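Local coordinates for UPF0255 protein frsA (Vibrio vulnificus, PDB 4I4C) that probably hydrolyses carboxylic esters as an alpha/beta hydrolase and is not a cofactor-independent pyruvate decarboxylase, at residues M376-F379 with K385-K388. Residues are numbered along the deposited sequence; the frame is centred on the assembly and turned at random.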
ATOM      1  N   MET A 376      -2.792  -2.881  22.110  1.00 33.33           N
ATOM      2  CA  MET A 376      -3.854  -1.911  22.360  1.00 33.81           C
ATOM      3  C   MET A 376      -5.105  -2.244  21.568  1.00 36.15           C
ATOM      4  O   MET A 376      -6.202  -2.365  22.117  1.00 29.93           O
ATOM      5  CB  MET A 376      -3.394  -0.518  21.963  1.00 35.96           C
ATOM      6  CG  MET A 376      -2.877   0.308  23.096  1.00 38.89           C
ATOM      7  SD  MET A 376      -3.031   2.057  22.722  1.00 48.71           S
ATOM      8  CE  MET A 376      -1.668   2.272  21.598  1.00 22.59           C
ATOM      9  N   VAL A 377      -4.929  -2.375  20.259  1.00 38.38           N
ATOM     10  CA  VAL A 377      -6.039  -2.694  19.376  1.00 35.88           C
ATOM     11  C   VAL A 377      -6.731  -3.983  19.832  1.00 34.93           C
ATOM     12  O   VAL A 377      -7.958  -4.045  19.906  1.00 29.40           O
ATOM     13  CB  VAL A 377      -5.566  -2.820  17.902  1.00 27.92           C
ATOM     14  CG1 VAL A 377      -6.652  -3.426  17.035  1.00 30.74           C
ATOM     15  CG2 VAL A 377      -5.144  -1.455  17.365  1.00 21.30           C
ATOM     16  N   ALA A 378      -5.939  -4.996  20.176  1.00 25.80           N
ATOM     17  CA  ALA A 378      -6.493  -6.317  20.405  1.00 21.47           C
ATOM     18  C   ALA A 378      -7.348  -6.334  21.653  1.00 35.20           C
ATOM     19  O   ALA A 378      -8.359  -7.037  21.710  1.00 30.67           O
ATOM     20  CB  ALA A 378      -5.397  -7.357  20.504  1.00 31.81           C
ATOM     21  N   PHE A 379      -6.944  -5.553  22.646  1.00 39.55           N
ATOM     22  CA  PHE A 379      -7.677  -5.530  23.899  1.00 49.79           C
ATOM     23  C   PHE A 379      -9.058  -4.929  23.730  1.00 50.63           C
ATOM     24  O   PHE A 379     -10.000  -5.357  24.392  1.00 46.36           O
ATOM     25  CB  PHE A 379      -6.930  -4.781  24.998  1.00 55.50           C
ATOM     26  CG  PHE A 379      -7.619  -4.862  26.327  1.00 61.56           C
ATOM     27  CD1 PHE A 379      -7.541  -6.021  27.088  1.00 59.01           C
ATOM     28  CD2 PHE A 379      -8.380  -3.802  26.797  1.00 63.98           C
ATOM     29  CE1 PHE A 379      -8.188  -6.110  28.301  1.00 57.26           C
ATOM     30  CE2 PHE A 379      -9.031  -3.885  28.016  1.00 58.86           C
ATOM     31  CZ  PHE A 379      -8.933  -5.040  28.768  1.00 58.92           C
ATOM     32  N   LYS A 385      -7.121 -10.145  19.137  1.00 26.85           N
ATOM     33  CA  LYS A 385      -5.855 -10.839  19.331  1.00 30.66           C
ATOM     34  C   LYS A 385      -4.700 -10.106  18.643  1.00 25.19           C
ATOM     35  O   LYS A 385      -4.790  -9.729  17.462  1.00 21.70           O
ATOM     36  CB  LYS A 385      -5.957 -12.271  18.795  1.00 37.03           C
ATOM     37  CG  LYS A 385      -4.708 -13.108  19.038  1.00 48.50           C
ATOM     38  CD  LYS A 385      -4.797 -14.489  18.396  1.00 49.75           C
ATOM     39  CE  LYS A 385      -3.461 -15.226  18.516  1.00 54.50           C
ATOM     40  NZ  LYS A 385      -3.098 -16.008  17.286  1.00 53.91           N
ATOM     41  N   ALA A 386      -3.621  -9.890  19.388  1.00 22.98           N
ATOM     42  CA  ALA A 386      -2.412  -9.320  18.817  1.00 24.77           C
ATOM     43  C   ALA A 386      -1.371 -10.411  18.672  1.00 26.45           C
ATOM     44  O   ALA A 386      -1.359 -11.360  19.450  1.00 24.67           O
ATOM     45  CB  ALA A 386      -1.875  -8.198  19.681  1.00 21.02           C
ATOM     46  N   LYS A 387      -0.492 -10.273  17.682  1.00 21.95           N
ATOM     47  CA  LYS A 387       0.606 -11.220  17.532  1.00 29.92           C
ATOM     48  C   LYS A 387       1.914 -10.519  17.139  1.00 23.18           C
ATOM     49  O   LYS A 387       1.921  -9.601  16.321  1.00 22.71           O
ATOM     50  CB  LYS A 387       0.231 -12.304  16.519  1.00 39.11           C
ATOM     51  CG  LYS A 387       1.366 -13.245  16.147  1.00 50.60           C
ATOM     52  CD  LYS A 387       1.845 -14.062  17.336  1.00 54.64           C
ATOM     53  CE  LYS A 387       2.978 -15.010  16.944  1.00 53.25           C
ATOM     54  NZ  LYS A 387       2.522 -16.097  16.022  1.00 48.70           N
ATOM     55  N   LYS A 388       3.009 -10.924  17.771  1.00 21.47           N
ATOM     56  CA  LYS A 388       4.338 -10.517  17.354  1.00 29.69           C
ATOM     57  C   LYS A 388       4.919 -11.674  16.554  1.00 31.29           C
ATOM     58  O   LYS A 388       5.264 -12.723  17.107  1.00 29.64           O
ATOM     59  CB  LYS A 388       5.219 -10.181  18.558  1.00 40.40           C
ATOM     60  CG  LYS A 388       6.723 -10.207  18.265  1.00 37.83           C
ATOM     61  CD  LYS A 388       7.490  -9.284  19.187  1.00 40.51           C
ATOM     62  CE  LYS A 388       7.120  -9.519  20.631  1.00 44.09           C
ATOM     63  NZ  LYS A 388       7.878  -8.599  21.510  1.00 50.32           N
TER
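Ala-378 sets its methyl group over the peptide bond that joins Lys-385 to Ala-386. The side chain of Ala-378 starts and ends at CB, and this one atom carries most of the contact. It sits above the face of the peptide group, with CB of Ala-378 3.4 Å from C of Lys-385 and 3.3 Å from N of Ala-386. It also meets the methyl of Ala-386 itself, with 3.7 Å from Ala-378 CB to Ala-386 CB. The touch is van der Waals packing. No hydrogen bond links the two segments. The small side chains let helix and strand come close, with 4.7 Å between CA of Ala-378 and CA of Lys-385. Lys-385 meets the helix through its backbone. Its side chain leaves on the far side, extended from CB to CE, with CG anti to the backbone N (chi1 -176°).

The same helix end is held on other sides. Val-377 packs on Ile-358 and Ala-360 of strand 358-363, and Lys-385 pairs with these two residues through backbone hydrogen bonds. Ala-386 also touches Asn-374 and Tyr-371, about one and two turns before Ala-378 on the same helix.

The contact closes the beta-alpha-beta unit formed by strand 358-363, helix 371-379 and strand 385-389. The last strand is an edge of the eight-stranded mixed sheet, whose strand order 1-2-4-3-5-6-7-8 is that of the alpha/beta hydrolase fold.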